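Local structure of cytochrome c-554 (Nitrosomonas europaea, 1BVB) at residues Glu6-Cys11 against Lys80-Gly85; Glu180-Glu185 against Ser203-Lys208. The protein carries electrons in bacterial ammonia oxidation as a four-heme cytochrome c that takes them directly from hydroxylamine oxidoreductase. All coordinates share one frame; numbering follows the deposited sequence.

Contact 1: Glu6-Cys11 against Lys80-Gly85; sequences EGRKKC and KPMLTG. With HEM (protoporphyrin IX containing Fe), chain E.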
ATOM      1  N   GLU A   6      -0.587  11.728  -3.541  1.00 21.55           N
ATOM      2  CA  GLU A   6      -0.141  12.865  -2.743  1.00 20.37           C
ATOM      3  C   GLU A   6       0.891  12.430  -1.703  1.00 21.36           C
ATOM      4  O   GLU A   6       1.759  13.219  -1.322  1.00 24.50           O
ATOM      5  CB  GLU A   6      -1.304  13.499  -2.011  1.00 20.13           C
ATOM      6  CG  GLU A   6      -2.003  14.564  -2.777  1.00 26.92           C
ATOM      7  CD  GLU A   6      -3.396  14.807  -2.221  1.00 32.93           C
ATOM      8  OE1 GLU A   6      -4.100  13.800  -1.954  1.00 32.34           O
ATOM      9  OE2 GLU A   6      -3.777  15.987  -2.048  1.00 32.25           O
ATOM     10  N   GLY A   7       0.805  11.181  -1.250  1.00 16.30           N
ATOM     11  CA  GLY A   7       1.726  10.723  -0.243  1.00 14.51           C
ATOM     12  C   GLY A   7       0.971  10.501   1.040  1.00 15.29           C
ATOM     13  O   GLY A   7      -0.165  10.860   1.147  1.00 17.52           O
ATOM     14  N   ARG A   8       1.615   9.918   2.029  1.00 20.05           N
ATOM     15  CA  ARG A   8       0.986   9.584   3.292  1.00 19.77           C
ATOM     16  C   ARG A   8       0.613  10.664   4.282  1.00 24.07           C
ATOM     17  O   ARG A   8       0.021  10.348   5.313  1.00 27.69           O
ATOM     18  CB  ARG A   8       1.879   8.604   4.033  1.00 21.28           C
ATOM     19  CG  ARG A   8       2.434   7.492   3.180  1.00 23.90           C
ATOM     20  CD  ARG A   8       3.341   6.635   4.026  1.00 24.00           C
ATOM     21  NE  ARG A   8       4.720   7.062   3.831  1.00 31.13           N
ATOM     22  CZ  ARG A   8       5.471   7.600   4.772  1.00 25.80           C
ATOM     23  NH1 ARG A   8       4.975   7.774   5.982  1.00 27.09           N
ATOM     24  NH2 ARG A   8       6.695   7.989   4.478  1.00 28.23           N
ATOM     25  N   LYS A   9       0.920  11.926   4.020  1.00 26.81           N
ATOM     26  CA  LYS A   9       0.628  12.924   5.046  1.00 27.63           C
ATOM     27  C   LYS A   9      -0.754  12.986   5.692  1.00 27.62           C
ATOM     28  O   LYS A   9      -0.896  12.700   6.897  1.00 28.38           O
ATOM     29  CB  LYS A   9       1.006  14.319   4.580  1.00 30.72           C
ATOM     30  CG  LYS A   9       1.673  15.097   5.714  1.00 33.84           C
ATOM     31  CD  LYS A   9       1.496  16.605   5.561  1.00 42.95           C
ATOM     32  CE  LYS A   9       2.807  17.379   5.859  1.00 47.98           C
ATOM     33  NZ  LYS A   9       2.621  18.880   5.860  1.00 48.89           N
ATOM     34  N   LYS A  10      -1.774  13.363   4.930  1.00 22.36           N
ATOM     35  CA  LYS A  10      -3.080  13.465   5.545  1.00 21.47           C
ATOM     36  C   LYS A  10      -3.668  12.147   6.003  1.00 22.55           C
ATOM     37  O   LYS A  10      -4.304  12.105   7.050  1.00 22.50           O
ATOM     38  CB  LYS A  10      -4.010  14.198   4.617  1.00 21.67           C
ATOM     39  CG  LYS A  10      -3.311  15.404   4.053  1.00 20.83           C
ATOM     40  CD  LYS A  10      -3.932  15.862   2.771  1.00 21.76           C
ATOM     41  CE  LYS A  10      -4.275  17.344   2.886  1.00 26.40           C
ATOM     42  NZ  LYS A  10      -3.085  18.230   3.171  1.00 21.65           N
ATOM     43  N   CYS A  11      -3.440  11.063   5.256  1.00 20.56           N
ATOM     44  CA  CYS A  11      -3.968   9.770   5.676  1.00 17.90           C
ATOM     45  C   CYS A  11      -3.469   9.503   7.078  1.00 19.19           C
ATOM     46  O   CYS A  11      -4.248   9.120   7.955  1.00 20.24           O
ATOM     47  CB  CYS A  11      -3.483   8.593   4.805  1.00 17.44           C
ATOM     48  SG  CYS A  11      -3.443   8.742   2.994  1.00 15.83           S
ATOM     49  N   LYS A  80      10.565  12.575  -2.565  1.00 22.70           N
ATOM     50  CA  LYS A  80       9.658  13.149  -1.582  1.00 21.23           C
ATOM     51  C   LYS A  80       9.472  12.074  -0.518  1.00 20.06           C
ATOM     52  O   LYS A  80       8.934  11.016  -0.803  1.00 24.36           O
ATOM     53  CB  LYS A  80       8.316  13.460  -2.240  1.00 23.18           C
ATOM     54  CG  LYS A  80       7.856  14.892  -2.100  1.00 27.05           C
ATOM     55  CD  LYS A  80       8.812  15.866  -2.789  1.00 33.48           C
ATOM     56  CE  LYS A  80       9.010  17.158  -1.981  1.00 36.76           C
ATOM     57  NZ  LYS A  80       7.748  18.005  -1.952  1.00 39.51           N
ATOM     58  N   PRO A  81       9.929  12.307   0.715  1.00 17.78           N
ATOM     59  CA  PRO A  81       9.773  11.291   1.773  1.00 17.35           C
ATOM     60  C   PRO A  81       8.383  10.770   2.079  1.00 17.56           C
ATOM     61  O   PRO A  81       8.240   9.642   2.570  1.00 18.51           O
ATOM     62  CB  PRO A  81      10.409  11.932   3.018  1.00 14.17           C
ATOM     63  CG  PRO A  81      10.511  13.358   2.702  1.00 18.61           C
ATOM     64  CD  PRO A  81      10.657  13.487   1.195  1.00 15.97           C
ATOM     65  N   MET A  82       7.362  11.580   1.817  1.00 20.27           N
ATOM     66  CA  MET A  82       5.985  11.159   2.101  1.00 24.06           C
ATOM     67  C   MET A  82       5.521  10.081   1.116  1.00 25.39           C
ATOM     68  O   MET A  82       4.527   9.397   1.357  1.00 26.96           O
ATOM     69  CB  MET A  82       5.040  12.363   2.082  1.00 19.44           C
ATOM     70  CG  MET A  82       4.952  13.058   3.432  1.00 22.93           C
ATOM     71  SD  MET A  82       4.649  11.981   4.904  1.00 30.86           S
ATOM     72  CE  MET A  82       4.603  13.288   6.367  1.00 29.59           C
ATOM     73  N   LEU A  83       6.273   9.946   0.026  1.00 22.63           N
ATOM     74  CA  LEU A  83       6.032   8.975  -1.016  1.00 21.69           C
ATOM     75  C   LEU A  83       7.123   7.880  -1.069  1.00 22.53           C
ATOM     76  O   LEU A  83       7.224   7.179  -2.078  1.00 22.65           O
ATOM     77  CB  LEU A  83       6.018   9.670  -2.364  1.00 20.58           C
ATOM     78  CG  LEU A  83       4.828  10.547  -2.699  1.00 23.96           C
ATOM     79  CD1 LEU A  83       5.099  11.310  -3.980  1.00 17.63           C
ATOM     80  CD2 LEU A  83       3.605   9.665  -2.862  1.00 24.67           C
ATOM     81  N   THR A  84       7.959   7.735  -0.042  1.00 18.20           N
ATOM     82  CA  THR A  84       8.975   6.698  -0.131  1.00 14.96           C
ATOM     83  C   THR A  84       8.702   5.529   0.819  1.00 14.80           C
ATOM     84  O   THR A  84       8.415   5.702   1.995  1.00 11.84           O
ATOM     85  CB  THR A  84      10.447   7.284  -0.020  1.00 18.54           C
ATOM     86  OG1 THR A  84      11.023   6.973   1.243  1.00 20.73           O
ATOM     87  CG2 THR A  84      10.472   8.782  -0.242  1.00 14.85           C
ATOM     88  N   GLY A  85       8.789   4.327   0.248  1.00 16.71           N
ATOM     89  CA  GLY A  85       8.448   3.084   0.914  1.00 13.06           C
ATOM     90  C   GLY A  85       7.076   2.870   0.271  1.00 12.67           C
ATOM     91  O   GLY A  85       6.586   3.808  -0.373  1.00  9.96           O
TER
HETATM   92  CHA HEM E 213     -12.121   5.821   6.795  1.00 19.49           C
HETATM   93  CHB HEM E 213      -8.157   5.365   4.074  1.00 20.80           C
HETATM   94  CHC HEM E 213      -7.344  10.058   4.545  1.00 19.96           C
HETATM   95  CHD HEM E 213     -10.950  10.378   7.732  1.00 14.70           C
HETATM   96  C1A HEM E 213     -11.134   5.295   5.969  1.00 21.23           C
HETATM   97  C2A HEM E 213     -11.097   3.907   5.526  1.00 20.37           C
HETATM   98  C3A HEM E 213      -9.978   3.757   4.788  1.00 23.06           C
HETATM   99  C4A HEM E 213      -9.333   5.081   4.760  1.00 21.26           C
HETATM  100  CMA HEM E 213      -9.505   2.472   4.117  1.00 20.22           C
HETATM  101  CAA HEM E 213     -12.104   2.823   5.829  1.00 13.75           C
HETATM  102  CBA HEM E 213     -13.202   2.803   4.775  1.00 14.12           C
HETATM  103  CGA HEM E 213     -14.038   1.528   4.802  1.00 18.44           C
HETATM  104  O1A HEM E 213     -14.837   1.377   5.773  1.00 14.77           O
HETATM  105  O2A HEM E 213     -13.903   0.671   3.855  1.00 15.28           O
HETATM  106  C1B HEM E 213      -7.556   6.599   3.991  1.00 17.84           C
HETATM  107  C2B HEM E 213      -6.372   6.890   3.178  1.00 17.74           C
HETATM  108  C3B HEM E 213      -6.197   8.242   3.232  1.00 18.09           C
HETATM  109  C4B HEM E 213      -7.249   8.743   4.129  1.00 21.36           C
HETATM  110  CMB HEM E 213      -5.468   5.901   2.433  1.00 14.07           C
HETATM  111  CAB HEM E 213      -5.121   9.122   2.556  1.00 14.22           C
HETATM  112  CBB HEM E 213      -5.228   9.159   1.043  1.00 13.15           C
HETATM  113  C1C HEM E 213      -8.234  10.540   5.480  1.00 16.61           C
HETATM  114  C2C HEM E 213      -8.207  11.881   5.977  1.00 15.00           C
HETATM  115  C3C HEM E 213      -9.161  11.948   6.888  1.00 18.99           C
HETATM  116  C4C HEM E 213      -9.831  10.677   6.940  1.00 18.04           C
HETATM  117  CMC HEM E 213      -7.259  13.013   5.596  1.00 16.68           C
HETATM  118  CAC HEM E 213      -9.449  13.155   7.764  1.00 23.61           C
HETATM  119  CBC HEM E 213      -9.622  14.538   7.122  1.00 19.95           C
HETATM  120  C1D HEM E 213     -11.613   9.168   7.733  1.00 17.84           C
HETATM  121  C2D HEM E 213     -12.805   8.872   8.505  1.00 19.27           C
HETATM  122  C3D HEM E 213     -13.146   7.572   8.205  1.00 19.47           C
HETATM  123  C4D HEM E 213     -12.159   7.097   7.273  1.00 20.34           C
HETATM  124  CMD HEM E 213     -13.546   9.807   9.485  1.00 21.14           C
HETATM  125  CAD HEM E 213     -14.307   6.864   8.862  1.00 16.34           C
HETATM  126  CBD HEM E 213     -14.049   6.233  10.207  1.00 17.63           C
HETATM  127  CGD HEM E 213     -15.054   5.257  10.701  1.00 18.95           C
HETATM  128  O1D HEM E 213     -14.872   4.818  11.843  1.00 20.76           O
HETATM  129  O2D HEM E 213     -16.021   4.920   9.973  1.00 22.56           O
HETATM  130  NA  HEM E 213     -10.058   6.009   5.484  1.00 19.13           N
HETATM  131  NB  HEM E 213      -8.084   7.737   4.586  1.00 19.95           N
HETATM  132  NC  HEM E 213      -9.224   9.799   6.071  1.00 19.23           N
HETATM  133  ND  HEM E 213     -11.211   8.074   6.967  1.00 20.34           N
HETATM  134 FE   HEM E 213      -9.660   7.924   5.758  1.00 15.14          FE
HETATM  135  O   HOH W   1       5.067   5.801   1.417  1.00 14.58           O
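Pro81 and Met82 meet Arg8 just ahead of the helix that carries the CXXCH heme-binding motif, in which Cys11 and Cys14 anchor the first heme and His15 ligates its iron. At Pro81, whose ring suits the 3-10 turn here, Arg8 NH2 comes to 3.0 Å from Pro81 O. Met82 does most of the joining. Its backbone O accepts from Arg8 N at 3.0 Å in a nearly straight bond (171°), the donor tilted 34° from the carbonyl plane. Its unbranched side chain bends at chi2 (-49°), bringing SD over one face of the Arg8 guanidinium, toward the rim of that group, while the terminal methyl CE reaches Lys9 CG at 3.5 Å. Only the aliphatic part of Lys9 is used, and its ammonium end leads off from the contact. Leu83 points its CB away, yet the branch CD2 turns back to lie 3.4 Å from Gly7 CA. Glycine suits this spot twice over: a CB would crowd Met82 and Leu83, and the positive phi would press it against the preceding carbonyl. Glu89 binds the N-H of Gly7 and also that of Glu6, while the carboxylate of Glu6 forms a salt bridge with Arg99. The backbone of Leu83 is hydrogen-bonded to that of Asp66. Thr84 O lies near the guanidinium, 3.8 Å from Arg8 NH2. Last comes Gly85, another glycine with positive phi, reached through a single water. That water sits at the guanidinium edge, in its plane, taking a hydrogen bond from Arg8 NE at 2.7 Å and probably giving one to Gly85 O at 3.1 Å.

Contact 2: Glu180-Glu185 against Ser203-Lys208; sequences EHYKLE and SAKPAK. With HEM (protoporphyrin IX containing Fe), chain G.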
ATOM      1  N   GLU A 180      -1.912  -3.355  11.529  1.00 18.49           N
ATOM      2  CA  GLU A 180      -2.967  -3.664  12.470  1.00 19.35           C
ATOM      3  C   GLU A 180      -4.270  -2.941  12.083  1.00 20.11           C
ATOM      4  O   GLU A 180      -4.263  -1.777  11.634  1.00 17.32           O
ATOM      5  CB  GLU A 180      -2.522  -3.235  13.865  1.00 22.29           C
ATOM      6  CG  GLU A 180      -3.447  -3.701  14.955  1.00 28.06           C
ATOM      7  CD  GLU A 180      -3.397  -5.196  15.111  1.00 31.40           C
ATOM      8  OE1 GLU A 180      -2.414  -5.676  15.735  1.00 32.44           O
ATOM      9  OE2 GLU A 180      -4.326  -5.879  14.604  1.00 29.27           O
ATOM     10  N   HIS A 181      -5.394  -3.633  12.258  1.00 22.35           N
ATOM     11  CA  HIS A 181      -6.709  -3.051  11.949  1.00 24.35           C
ATOM     12  C   HIS A 181      -7.373  -2.581  13.233  1.00 25.06           C
ATOM     13  O   HIS A 181      -7.340  -3.291  14.240  1.00 27.83           O
ATOM     14  CB  HIS A 181      -7.585  -4.084  11.240  1.00 19.25           C
ATOM     15  CG  HIS A 181      -6.952  -4.633  10.005  1.00 21.65           C
ATOM     16  ND1 HIS A 181      -6.758  -3.868   8.874  1.00 19.93           N
ATOM     17  CD2 HIS A 181      -6.397  -5.842   9.745  1.00 23.43           C
ATOM     18  CE1 HIS A 181      -6.109  -4.585   7.971  1.00 23.72           C
ATOM     19  NE2 HIS A 181      -5.877  -5.786   8.472  1.00 23.44           N
ATOM     20  N   TYR A 182      -7.942  -1.377  13.193  1.00 25.86           N
ATOM     21  CA  TYR A 182      -8.628  -0.781  14.341  1.00 27.98           C
ATOM     22  C   TYR A 182     -10.110  -0.547  14.021  1.00 28.62           C
ATOM     23  O   TYR A 182     -10.467  -0.393  12.858  1.00 30.22           O
ATOM     24  CB  TYR A 182      -7.933   0.530  14.740  1.00 28.98           C
ATOM     25  CG  TYR A 182      -6.506   0.301  15.211  1.00 32.71           C
ATOM     26  CD1 TYR A 182      -6.248  -0.256  16.468  1.00 32.80           C
ATOM     27  CD2 TYR A 182      -5.421   0.592  14.391  1.00 31.92           C
ATOM     28  CE1 TYR A 182      -4.954  -0.517  16.889  1.00 32.14           C
ATOM     29  CE2 TYR A 182      -4.122   0.335  14.807  1.00 32.47           C
ATOM     30  CZ  TYR A 182      -3.897  -0.218  16.059  1.00 33.34           C
ATOM     31  OH  TYR A 182      -2.613  -0.439  16.502  1.00 34.52           O
ATOM     32  N   LYS A 183     -10.951  -0.529  15.059  1.00 27.61           N
ATOM     33  CA  LYS A 183     -12.399  -0.355  14.938  1.00 25.50           C
ATOM     34  C   LYS A 183     -12.954   0.906  14.283  1.00 25.72           C
ATOM     35  O   LYS A 183     -12.639   2.049  14.650  1.00 25.79           O
ATOM     36  CB  LYS A 183     -13.066  -0.506  16.302  1.00 23.89           C
ATOM     37  CG  LYS A 183     -13.271  -1.970  16.699  1.00 26.74           C
ATOM     38  CD  LYS A 183     -14.117  -2.728  15.681  1.00 25.33           C
ATOM     39  CE  LYS A 183     -14.988  -3.794  16.341  1.00 23.79           C
ATOM     40  NZ  LYS A 183     -14.174  -4.866  16.954  1.00 26.06           N
ATOM     41  N   LEU A 184     -13.824   0.664  13.316  1.00 22.87           N
ATOM     42  CA  LEU A 184     -14.461   1.718  12.589  1.00 21.28           C
ATOM     43  C   LEU A 184     -15.840   1.901  13.190  1.00 20.88           C
ATOM     44  O   LEU A 184     -16.432   0.960  13.705  1.00 19.70           O
ATOM     45  CB  LEU A 184     -14.549   1.348  11.099  1.00 18.30           C
ATOM     46  CG  LEU A 184     -13.200   1.266  10.388  1.00 15.74           C
ATOM     47  CD1 LEU A 184     -13.300   0.460   9.137  1.00 14.88           C
ATOM     48  CD2 LEU A 184     -12.751   2.660  10.087  1.00 13.87           C
ATOM     49  N   GLU A 185     -16.321   3.137  13.151  1.00 22.95           N
ATOM     50  CA  GLU A 185     -17.637   3.472  13.649  1.00 24.96           C
ATOM     51  C   GLU A 185     -18.595   3.206  12.492  1.00 25.26           C
ATOM     52  O   GLU A 185     -19.797   3.072  12.688  1.00 25.28           O
ATOM     53  CB  GLU A 185     -17.668   4.926  14.060  1.00 29.18           C
ATOM     54  CG  GLU A 185     -16.681   5.227  15.144  1.00 37.87           C
ATOM     55  CD  GLU A 185     -17.150   6.359  16.011  1.00 47.10           C
ATOM     56  OE1 GLU A 185     -18.172   6.159  16.714  1.00 50.36           O
ATOM     57  OE2 GLU A 185     -16.511   7.446  15.982  1.00 51.47           O
ATOM     58  N   SER A 203     -12.456  -8.486  14.470  1.00 29.30           N
ATOM     59  CA  SER A 203     -11.377  -8.722  15.411  1.00 31.58           C
ATOM     60  C   SER A 203     -10.442  -7.519  15.627  1.00 31.28           C
ATOM     61  O   SER A 203      -9.384  -7.667  16.225  1.00 29.35           O
ATOM     62  CB  SER A 203     -10.579  -9.945  14.951  1.00 30.47           C
ATOM     63  OG  SER A 203     -10.139  -9.748  13.626  1.00 37.50           O
ATOM     64  N   ALA A 204     -10.834  -6.326  15.186  1.00 32.41           N
ATOM     65  CA  ALA A 204      -9.954  -5.165  15.343  1.00 33.03           C
ATOM     66  C   ALA A 204      -9.751  -4.655  16.764  1.00 34.71           C
ATOM     67  O   ALA A 204     -10.624  -4.774  17.631  1.00 33.11           O
ATOM     68  CB  ALA A 204     -10.435  -4.017  14.455  1.00 29.84           C
ATOM     69  N   LYS A 205      -8.569  -4.082  16.974  1.00 38.13           N
ATOM     70  CA  LYS A 205      -8.187  -3.490  18.251  1.00 41.78           C
ATOM     71  C   LYS A 205      -9.059  -2.249  18.359  1.00 42.61           C
ATOM     72  O   LYS A 205      -9.399  -1.656  17.358  1.00 41.43           O
ATOM     73  CB  LYS A 205      -6.703  -3.070  18.228  1.00 44.04           C
ATOM     74  CG  LYS A 205      -5.704  -4.162  17.843  1.00 48.04           C
ATOM     75  CD  LYS A 205      -4.683  -4.415  18.955  1.00 52.34           C
ATOM     76  CE  LYS A 205      -3.318  -3.777  18.660  1.00 55.25           C
ATOM     77  NZ  LYS A 205      -3.124  -2.442  19.350  1.00 56.96           N
ATOM     78  N   PRO A 206      -9.408  -1.825  19.572  1.00 45.44           N
ATOM     79  CA  PRO A 206     -10.252  -0.636  19.714  1.00 46.20           C
ATOM     80  C   PRO A 206      -9.620   0.636  19.170  1.00 50.11           C
ATOM     81  O   PRO A 206      -8.405   0.800  19.188  1.00 48.97           O
ATOM     82  CB  PRO A 206     -10.495  -0.553  21.214  1.00 45.58           C
ATOM     83  CG  PRO A 206      -9.323  -1.247  21.824  1.00 44.32           C
ATOM     84  CD  PRO A 206      -9.027  -2.384  20.880  1.00 46.84           C
ATOM     85  N   ALA A 207     -10.468   1.543  18.702  1.00 56.31           N
ATOM     86  CA  ALA A 207     -10.040   2.819  18.139  1.00 63.03           C
ATOM     87  C   ALA A 207      -9.218   3.654  19.129  1.00 68.08           C
ATOM     88  O   ALA A 207      -9.220   3.381  20.323  1.00 68.07           O
ATOM     89  CB  ALA A 207     -11.272   3.601  17.682  1.00 62.14           C
ATOM     90  N   LYS A 208      -8.519   4.673  18.622  1.00 75.05           N
ATOM     91  CA  LYS A 208      -7.693   5.565  19.456  1.00 81.30           C
ATOM     92  C   LYS A 208      -6.892   6.606  18.638  1.00 86.09           C
ATOM     93  O   LYS A 208      -6.403   6.291  17.545  1.00 87.98           O
ATOM     94  CB  LYS A 208      -6.709   4.740  20.312  1.00 79.56           C
ATOM     95  CG  LYS A 208      -5.995   3.615  19.565  1.00 76.56           C
ATOM     96  CD  LYS A 208      -4.513   3.583  19.895  1.00 73.58           C
ATOM     97  CE  LYS A 208      -4.154   2.322  20.669  1.00 73.85           C
ATOM     98  NZ  LYS A 208      -2.989   1.602  20.078  1.00 70.89           N
TER
HETATM   99  CHA HEM G 215      -7.546  -0.939   6.051  1.00 18.13           C
HETATM  100  CHB HEM G 215      -5.325   3.282   6.775  1.00 16.52           C
HETATM  101  CHC HEM G 215      -1.488   1.616   4.346  1.00 16.78           C
HETATM  102  CHD HEM G 215      -3.856  -2.497   3.357  1.00 10.51           C
HETATM  103  C1A HEM G 215      -7.273   0.351   6.473  1.00 18.64           C
HETATM  104  C2A HEM G 215      -8.198   1.162   7.254  1.00 19.86           C
HETATM  105  C3A HEM G 215      -7.597   2.363   7.457  1.00 18.49           C
HETATM  106  C4A HEM G 215      -6.272   2.272   6.792  1.00 15.21           C
HETATM  107  CMA HEM G 215      -8.184   3.533   8.217  1.00 14.57           C
HETATM  108  CAA HEM G 215      -9.564   0.749   7.741  1.00 16.22           C
HETATM  109  CBA HEM G 215      -9.619   0.351   9.216  1.00 22.57           C
HETATM  110  CGA HEM G 215      -8.576  -0.658   9.667  1.00 22.02           C
HETATM  111  O1A HEM G 215      -8.593  -1.811   9.200  1.00 19.35           O
HETATM  112  O2A HEM G 215      -7.734  -0.287  10.498  1.00 23.11           O
HETATM  113  C1B HEM G 215      -4.074   3.196   6.171  1.00 17.86           C
HETATM  114  C2B HEM G 215      -3.093   4.250   6.216  1.00 21.11           C
HETATM  115  C3B HEM G 215      -1.978   3.778   5.564  1.00 17.32           C
HETATM  116  C4B HEM G 215      -2.320   2.435   5.108  1.00 19.27           C
HETATM  117  CMB HEM G 215      -3.258   5.631   6.872  1.00 20.78           C
HETATM  118  CAB HEM G 215      -0.635   4.478   5.329  1.00 12.88           C
HETATM  119  CBB HEM G 215       0.095   4.880   6.598  1.00 13.33           C
HETATM  120  C1C HEM G 215      -1.818   0.347   3.847  1.00 14.75           C
HETATM  121  C2C HEM G 215      -0.944  -0.447   2.980  1.00 12.49           C
HETATM  122  C3C HEM G 215      -1.622  -1.557   2.697  1.00 11.13           C
HETATM  123  C4C HEM G 215      -2.891  -1.492   3.389  1.00 14.08           C
HETATM  124  CMC HEM G 215       0.460  -0.073   2.466  1.00 12.27           C
HETATM  125  CAC HEM G 215      -1.184  -2.673   1.791  1.00 11.14           C
HETATM  126  CBC HEM G 215       0.164  -3.368   2.039  1.00  6.19           C
HETATM  127  C1D HEM G 215      -5.059  -2.440   4.030  1.00 12.32           C
HETATM  128  C2D HEM G 215      -6.057  -3.501   4.025  1.00 14.07           C
HETATM  129  C3D HEM G 215      -7.089  -3.048   4.797  1.00 13.91           C
HETATM  130  C4D HEM G 215      -6.710  -1.744   5.268  1.00 16.06           C
HETATM  131  CMD HEM G 215      -5.992  -4.852   3.282  1.00 11.62           C
HETATM  132  CAD HEM G 215      -8.437  -3.748   4.911  1.00  9.35           C
HETATM  133  CBD HEM G 215      -9.584  -3.157   4.088  1.00 15.10           C
HETATM  134  CGD HEM G 215     -10.989  -3.305   4.640  1.00 16.02           C
HETATM  135  O1D HEM G 215     -11.946  -2.711   4.043  1.00 12.06           O
HETATM  136  O2D HEM G 215     -11.158  -4.013   5.637  1.00 17.03           O
HETATM  137  NA  HEM G 215      -6.088   1.030   6.189  1.00 14.92           N
HETATM  138  NB  HEM G 215      -3.608   2.069   5.490  1.00 16.09           N
HETATM  139  NC  HEM G 215      -3.010  -0.299   4.089  1.00 13.05           N
HETATM  140  ND  HEM G 215      -5.455  -1.359   4.801  1.00 11.87           N
HETATM  141 FE   HEM G 215      -4.522   0.343   5.161  1.00 12.04          FE
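Tyr182 is flanked by the two backbone bonds of a single beta bridge to Lys205: Lys205 N donates to His181 O at 3.1 Å, in the carbonyl plane, and Lys183 N donates to Lys205 O at 3.0 Å, almost in line with the C=O bond. The small methyl of Ala204 fits against His181 O and the Tyr182 carbonyl carbon. Tyr182 N turns to the heme, donating to propionate O2A of chain G at 2.9 Å, while His181 ND1 donates to O1A at 2.8 Å; both carboxylate oxygens are therefore held, and the His181 ring, stacked on Phe200, meets the group edge-on. His181 N bonds weakly to Glu180 OE2 (3.4 Å), whose chain crosses Lys205 at about a right angle. With CG anti to the carbonyl carbon (chi1 -64°), the Tyr182 ring runs alongside Lys205, whose CB lies 3.4 Å from Tyr182 CD1 and whose NZ is at the ring edge, in plane. Replacing the tyrosine by alanine would probably open a gap beside Lys205, leaving the lysine chain freer to turn. Lys183 NZ finds a weak bond at Gln201 O. Beside axial ligand His179, this is a propionate-binding site at a probably bis-histidine heme of a multiheme cytochrome.

In the fold
The two contacts lie 23 Å apart between centres, about 10 Å between nearest atoms, and do not touch; the hemes join them. Contact 1 precedes the attachment of heme E through Cys11, whereas contact 2 grips a propionate of heme G, probably the third heme, given the nearby ligand His179. FE of HEM (chain E) lies only 9.2 Å from FE of HEM (chain G), a spacing consistent with rapid electron transfer. The Arg8 side chain of contact 1 comes within about 4 Å of heme G, and segment 180-185 also reaches the other heme, Glu185 N being hydrogen-bonded to O1D of heme E. Segments distant in sequence thus meet at one heme pair.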